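Local coordinates for uncharacterized protein (Thermus thermophilus HB8, PDB 6SCE), which probably acts as a DNA nuclease of type III CRISPR defence, switched on when cyclic oligoadenylate binds its CARF part, at residues A595-S600 with V614-F619; N602-A607 with E624-R629; L19-V24 with G29-A34. All blocks are in the same frame, centred on the assembly; numbering follows the deposited sequence.

Contact 1: residues A595-S600 with V614-F619; sequences APPPAS and VGVYRF
CB of Pro596 and CD of Pro597, from successive rings, both come against the carbonyl oxygen of Val614, and that oxygen is the common point of three of the approaches in this contact. Pro596 CB and Pro597 CD each lie 3.3 Å from Val614 O, and Pro596 CA stands 3.4 Å from the same oxygen as a CA-H...O contact. With an angle at the hydrogen of 122° that contact is bent, so it is a weak electrostatic touch and not a conventional bond. Beside the oxygen the Val614 side chain crosses the Pro596 ring at about a right angle. Pro596 CD is 3.9 Å from Val614 CB and equally near Val614 CG1, the methyl that points away from the valine's own carbonyl carbon (chi1 -66°). Further along, Val616 turns CG1 away from its backbone N (chi1 178°), and its other methyl, Val616 CG2, meets Pro597 CD at 3.8 Å. Gly615 links the two valines at a positive phi. Trp592 of strand 584-592 is touched by Pro597, Val614 and Val616, while Arg565 binds the carbonyl oxygens of Ala595 and Pro596. The proline nitrogens have no hydrogen to donate, so Pro596 to Pro598 have no backbone N-H to offer a neighbouring strand; apolar ring contacts and polarised C-H groups join the 595-600 loop to the approach to strand 617-618.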
# COMPACT_ATOMS: atom_id res chain seq x y z
N ALA A 595 -6.46 30.54 0.84
CA ALA A 595 -6.41 29.93 2.17
C ALA A 595 -5.24 28.95 2.30
O ALA A 595 -4.59 28.61 1.30
CB ALA A 595 -7.73 29.23 2.46
N PRO A 596 -4.96 28.49 3.53
CA PRO A 596 -4.07 27.34 3.69
C PRO A 596 -4.50 26.16 2.80
O PRO A 596 -5.69 26.06 2.46
CB PRO A 596 -4.23 26.96 5.18
CG PRO A 596 -5.24 27.90 5.76
CD PRO A 596 -5.29 29.09 4.84
N PRO A 597 -3.55 25.29 2.41
CA PRO A 597 -3.89 24.12 1.59
C PRO A 597 -4.85 23.15 2.31
O PRO A 597 -4.89 23.12 3.54
CB PRO A 597 -2.53 23.44 1.33
CG PRO A 597 -1.61 23.97 2.37
CD PRO A 597 -2.14 25.28 2.86
N PRO A 598 -5.63 22.38 1.54
CA PRO A 598 -6.55 21.44 2.18
C PRO A 598 -5.78 20.33 2.89
O PRO A 598 -4.65 20.02 2.50
CB PRO A 598 -7.38 20.89 1.00
CG PRO A 598 -6.51 21.06 -0.20
CD PRO A 598 -5.56 22.19 0.07
N ALA A 599 -6.37 19.77 3.95
CA ALA A 599 -5.71 18.71 4.73
C ALA A 599 -5.33 17.58 3.78
O ALA A 599 -6.17 17.07 3.03
CB ALA A 599 -6.63 18.20 5.83
N SER A 600 -4.05 17.23 3.77
CA SER A 600 -3.55 16.21 2.86
C SER A 600 -2.45 15.44 3.58
O SER A 600 -1.30 15.89 3.62
CB SER A 600 -3.03 16.84 1.57
OG SER A 600 -3.93 17.80 1.03
N VAL A 614 0.52 30.51 6.14
CA VAL A 614 -0.66 29.66 5.95
C VAL A 614 -0.24 28.20 5.74
O VAL A 614 -0.92 27.45 5.06
CB VAL A 614 -1.58 30.15 4.79
CG1 VAL A 614 -2.18 31.50 5.13
CG2 VAL A 614 -0.83 30.22 3.47
N GLY A 615 0.88 27.82 6.35
CA GLY A 615 1.37 26.44 6.30
C GLY A 615 2.24 26.10 5.09
O GLY A 615 2.95 25.10 5.10
N VAL A 616 2.19 26.94 4.06
CA VAL A 616 2.86 26.66 2.80
C VAL A 616 4.33 26.98 2.96
O VAL A 616 4.67 28.06 3.44
CB VAL A 616 2.29 27.51 1.65
CG1 VAL A 616 3.04 27.24 0.35
CG2 VAL A 616 0.80 27.27 1.48
N TYR A 617 5.19 26.05 2.56
CA TYR A 617 6.62 26.24 2.69
C TYR A 617 7.16 26.99 1.49
O TYR A 617 6.53 27.04 0.43
CB TYR A 617 7.35 24.92 2.87
CG TYR A 617 6.99 24.19 4.13
CD1 TYR A 617 5.88 23.35 4.17
CD2 TYR A 617 7.75 24.34 5.28
CE1 TYR A 617 5.53 22.67 5.33
CE2 TYR A 617 7.42 23.66 6.45
CZ TYR A 617 6.31 22.84 6.47
OH TYR A 617 5.98 22.16 7.62
N ARG A 618 8.33 27.58 1.68
CA ARG A 618 8.95 28.39 0.66
C ARG A 618 9.94 27.53 -0.13
O ARG A 618 10.83 26.91 0.43
CB ARG A 618 9.64 29.60 1.29
CG ARG A 618 10.07 30.66 0.28
CD ARG A 618 10.77 31.84 0.95
NE ARG A 618 11.83 32.38 0.10
CZ ARG A 618 11.64 33.16 -0.97
NH1 ARG A 618 10.42 33.53 -1.34
NH2 ARG A 618 12.69 33.59 -1.66
N PHE A 619 9.76 27.49 -1.44
CA PHE A 619 10.63 26.73 -2.32
C PHE A 619 11.60 27.71 -2.98
O PHE A 619 11.14 28.72 -3.53
CB PHE A 619 9.78 26.03 -3.39
CG PHE A 619 10.54 25.05 -4.22
CD1 PHE A 619 11.21 25.45 -5.37
CD2 PHE A 619 10.61 23.72 -3.84
CE1 PHE A 619 11.92 24.54 -6.13
CE2 PHE A 619 11.32 22.80 -4.59
CZ PHE A 619 11.99 23.22 -5.73

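Contact 2: residues N602-A607 with E624-R629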
# COMPACT_ATOMS: atom_id res chain seq x y z
N ASN A 602 -0.70 12.91 2.78
CA ASN A 602 0.45 12.49 1.97
C ASN A 602 0.94 13.53 0.98
O ASN A 602 1.79 13.22 0.16
CB ASN A 602 0.20 11.13 1.28
CG ASN A 602 -0.80 11.20 0.15
OD1 ASN A 602 -1.47 12.21 -0.05
ND2 ASN A 602 -0.93 10.09 -0.60
N LEU A 603 0.44 14.75 1.05
CA LEU A 603 0.95 15.82 0.17
C LEU A 603 1.64 16.92 0.98
O LEU A 603 1.31 17.12 2.14
CB LEU A 603 -0.17 16.42 -0.66
CG LEU A 603 -1.05 15.43 -1.42
CD1 LEU A 603 -2.18 16.16 -2.13
CD2 LEU A 603 -0.21 14.64 -2.42
N VAL A 604 2.62 17.57 0.35
CA VAL A 604 3.37 18.68 0.95
C VAL A 604 3.23 19.86 -0.03
O VAL A 604 3.39 19.69 -1.24
CB VAL A 604 4.86 18.31 1.16
CG1 VAL A 604 5.68 19.50 1.64
CG2 VAL A 604 4.99 17.16 2.13
N TYR A 605 2.90 21.03 0.50
CA TYR A 605 2.62 22.21 -0.33
C TYR A 605 3.73 23.24 -0.18
O TYR A 605 4.08 23.62 0.94
CB TYR A 605 1.29 22.83 0.09
CG TYR A 605 0.12 21.98 -0.30
CD1 TYR A 605 -0.36 20.98 0.54
CD2 TYR A 605 -0.50 22.16 -1.52
CE1 TYR A 605 -1.45 20.21 0.17
CE2 TYR A 605 -1.58 21.40 -1.89
CZ TYR A 605 -2.05 20.42 -1.05
OH TYR A 605 -3.13 19.67 -1.45
N MSE A 606 4.27 23.67 -1.31
CA MSE A 606 5.34 24.67 -1.32
C MSE A 606 5.10 25.72 -2.37
O MSE A 606 4.28 25.54 -3.29
CB MSE A 606 6.69 24.01 -1.60
CG MSE A 606 7.03 22.97 -0.55
SE MSE A 606 8.83 22.32 -0.87
CE MSE A 606 9.88 23.69 0.13
N ALA A 607 5.82 26.84 -2.25
CA ALA A 607 5.67 27.92 -3.21
C ALA A 607 6.93 28.78 -3.34
O ALA A 607 7.67 28.99 -2.37
CB ALA A 607 4.48 28.79 -2.83
N GLU A 624 14.42 21.42 3.03
CA GLU A 624 14.76 20.63 4.21
C GLU A 624 13.60 20.61 5.22
O GLU A 624 13.15 19.55 5.65
CB GLU A 624 16.02 21.19 4.87
CG GLU A 624 16.49 20.46 6.12
CD GLU A 624 17.26 19.19 5.83
OE1 GLU A 624 16.97 18.52 4.81
OE2 GLU A 624 18.16 18.86 6.63
N LYS A 625 13.13 21.80 5.57
CA LYS A 625 12.05 21.99 6.54
C LYS A 625 10.76 21.29 6.09
O LYS A 625 10.10 20.64 6.90
CB LYS A 625 11.80 23.49 6.71
CG LYS A 625 11.08 23.92 7.97
CD LYS A 625 11.12 25.44 8.07
CE LYS A 625 10.49 25.95 9.36
NZ LYS A 625 9.01 25.76 9.37
N ALA A 626 10.42 21.42 4.81
CA ALA A 626 9.19 20.84 4.25
C ALA A 626 9.24 19.31 4.16
O ALA A 626 8.29 18.64 4.56
CB ALA A 626 8.90 21.42 2.88
N LEU A 627 10.34 18.77 3.64
CA LEU A 627 10.49 17.31 3.49
C LEU A 627 10.67 16.55 4.83
O LEU A 627 10.58 15.33 4.84
CB LEU A 627 11.65 16.97 2.54
CG LEU A 627 11.70 17.63 1.16
CD1 LEU A 627 12.82 17.04 0.31
CD2 LEU A 627 10.37 17.51 0.42
N SER A 628 10.93 17.26 5.93
CA SER A 628 11.11 16.60 7.24
C SER A 628 10.13 17.04 8.33
O SER A 628 10.30 16.67 9.50
CB SER A 628 12.55 16.78 7.74
OG SER A 628 12.82 18.13 8.11
N ARG A 629 9.10 17.81 7.97
CA ARG A 629 8.02 18.15 8.92
C ARG A 629 7.32 16.87 9.37
O ARG A 629 7.10 16.66 10.56
CB ARG A 629 7.01 19.12 8.31
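A small apolar contact between a strand and a short helix joins one face of strand 603-607 to helix 623-627, close to the edge of the C-terminal mixed sheet. Its evidence is one methyl group: Ala626 CB points toward the strand and is met by two side chains spaced two residues apart, Val604 and Met606, which therefore lie on the same sheet face. The selenomethionine at 606 approaches with its end. Met606 CE lies 3.7 Å from Ala626 CB, and Met606 SE is 3.9 Å from that same carbon; the bend at chi3 (86°) turns CE onto it. Val604 contributes CG1, turned away from its backbone N at chi1 174° and 3.9 Å from Ala626 CB. Val604 CG1 also passes 4.0 Å from Ala626 O. The nearest CA atoms, those of Val604 and Ala626, are 7.0 Å apart. Beyond Ala626, Ser628 OG donates to Glu624 O at 2.9 Å, from a position tilted 34° out of the carbonyl plane, linking Ser628 to the carbonyl of the residue four earlier. Strand 603-607 runs between strands 584-592 and 617-618 in the sheet; Leu603 and Tyr605 pack on helix 561-579 across the other face, while Tyr617 of strand 617-618 touches both Met606 and Ala626 beside the contact.

Contact 3: residues L19-V24 with G29-A34; sequences LGLKVV and GRVAKA
Leu21 and Val24, one helical turn apart, both reach Val31, whose side chain can be followed outward from its backbone. Val31 CB leaves the chain toward helix 15-28, and its two methyls then divide. Val31 CG1, directed away from its own carbonyl carbon at chi1 -44°, meets both helix residues: Val31 CG1 lies 3.8 Å from Leu21 CD1 and is just as near, at 3.8 Å, to Val24 CG1. Val31 CG2 sits between the backbone N and the carbonyl carbon and has a longer approach, 4.2 Å to Leu21 CD1. The leucine delta carbon thus faces both valine methyls, whereas Val24 meets CG1 alone. Directions differ as well, since the side chains of Val24 and Val31 cross at about a right angle and those of Leu21 and Val31 at a slant. The contact belongs to the beta-alpha-beta unit made by strand 5-10, helix 15-28 and strand 33-38, in an N-terminal parallel-stranded region consistent with the Rossmann-like fold of CARF domains. Val31 lies in the connection from the helix to strand 33-38. Tyr6 of the first strand touches Leu21, Val24 and Ala34, which places all three parts of the unit against one another, and Val31 also rests on Val62 in a neighbouring loop. Gly29, with a positive phi of 84°, is the first residue to leave the helical backbone, and Gly29 N is 3.6 Å from Val24 O. Elsewhere on the helix, Lys22 NZ forms a salt bridge with Glu142 OE1.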
# COMPACT_ATOMS: atom_id res chain seq x y z
N LEU A 19 -11.87 -9.99 16.17
CA LEU A 19 -12.12 -11.32 15.69
C LEU A 19 -11.38 -12.39 16.50
O LEU A 19 -11.97 -13.43 16.85
CB LEU A 19 -11.77 -11.41 14.20
CG LEU A 19 -11.96 -12.75 13.53
CD1 LEU A 19 -13.41 -13.22 13.63
CD2 LEU A 19 -11.52 -12.67 12.07
N GLY A 20 -10.09 -12.14 16.83
CA GLY A 20 -9.32 -13.10 17.60
C GLY A 20 -9.90 -13.30 18.99
O GLY A 20 -9.95 -14.44 19.48
N LEU A 21 -10.40 -12.23 19.60
CA LEU A 21 -11.09 -12.33 20.89
C LEU A 21 -12.35 -13.23 20.78
O LEU A 21 -12.56 -14.10 21.62
CB LEU A 21 -11.44 -10.96 21.45
CG LEU A 21 -12.11 -10.97 22.82
CD1 LEU A 21 -11.33 -11.72 23.91
CD2 LEU A 21 -12.43 -9.56 23.27
N LYS A 22 -13.12 -13.05 19.70
CA LYS A 22 -14.33 -13.89 19.50
C LYS A 22 -13.93 -15.35 19.37
O LYS A 22 -14.62 -16.22 19.88
CB LYS A 22 -15.14 -13.41 18.28
CG LYS A 22 -15.72 -12.02 18.46
CD LYS A 22 -16.55 -11.61 17.25
CE LYS A 22 -17.93 -12.27 17.24
NZ LYS A 22 -18.59 -12.13 15.91
N VAL A 23 -12.80 -15.62 18.71
CA VAL A 23 -12.31 -16.98 18.56
C VAL A 23 -11.97 -17.58 19.93
O VAL A 23 -12.41 -18.71 20.26
CB VAL A 23 -11.07 -17.02 17.65
CG1 VAL A 23 -10.38 -18.38 17.68
CG2 VAL A 23 -11.41 -16.60 16.24
N VAL A 24 -11.23 -16.83 20.74
CA VAL A 24 -10.85 -17.31 22.07
C VAL A 24 -12.10 -17.57 22.93
O VAL A 24 -12.23 -18.62 23.58
CB VAL A 24 -9.94 -16.30 22.77
CG1 VAL A 24 -9.60 -16.79 24.18
CG2 VAL A 24 -8.65 -16.14 21.98
N GLY A 29 -14.21 -19.83 26.39
CA GLY A 29 -15.06 -19.09 27.32
C GLY A 29 -14.56 -17.72 27.69
O GLY A 29 -13.69 -17.15 27.01
N ARG A 30 -15.09 -17.19 28.78
CA ARG A 30 -14.78 -15.87 29.21
C ARG A 30 -13.28 -15.68 29.45
O ARG A 30 -12.66 -16.53 30.09
CB ARG A 30 -15.57 -15.60 30.49
CG ARG A 30 -15.44 -14.18 30.97
CD ARG A 30 -16.32 -13.98 32.20
NE ARG A 30 -15.68 -13.02 33.09
CZ ARG A 30 -14.69 -13.32 33.92
NH1 ARG A 30 -14.22 -14.55 34.02
NH2 ARG A 30 -14.16 -12.36 34.67
N VAL A 31 -12.69 -14.56 28.99
CA VAL A 31 -11.26 -14.33 29.22
C VAL A 31 -11.06 -13.54 30.51
O VAL A 31 -11.85 -12.67 30.82
CB VAL A 31 -10.50 -13.62 28.03
CG1 VAL A 31 -10.89 -14.23 26.69
CG2 VAL A 31 -10.70 -12.13 28.03
N ALA A 32 -9.97 -13.79 31.22
CA ALA A 32 -9.66 -13.03 32.44
C ALA A 32 -9.35 -11.59 32.10
O ALA A 32 -9.74 -10.66 32.81
CB ALA A 32 -8.50 -13.67 33.20
N LYS A 33 -8.63 -11.38 30.99
CA LYS A 33 -8.28 -10.04 30.58
C LYS A 33 -7.61 -10.12 29.21
O LYS A 33 -7.27 -11.20 28.76
CB LYS A 33 -7.30 -9.37 31.57
CG LYS A 33 -5.98 -10.11 31.70
CD LYS A 33 -4.98 -9.31 32.53
CE LYS A 33 -3.68 -10.10 32.65
NZ LYS A 33 -2.65 -9.33 33.40
N ALA A 34 -7.46 -8.98 28.58
CA ALA A 34 -6.78 -8.94 27.28
C ALA A 34 -5.63 -7.98 27.44
O ALA A 34 -5.76 -6.96 28.09
CB ALA A 34 -7.72 -8.45 26.20

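From the N terminus, contact 3 closes first, across the four helical residues between its segments, and ties helix 15-28 to the connection leading into strand 33-38. The other two come near the C terminus and in series with it; their centres lie about 46 Å (contact 1) and about 44 Å (contact 2) from its centre. Contacts 1 and 2 cross, because 602-607 falls inside the loop closed by contact 1 while 624-629 lies beyond it. Their centres are about 9 Å apart, and probable backbone hydrogen bonds between Ala607 and both Tyr617 and Phe619 join them. Together they tie the proline loop, the last two sheet strands and helix 623-627.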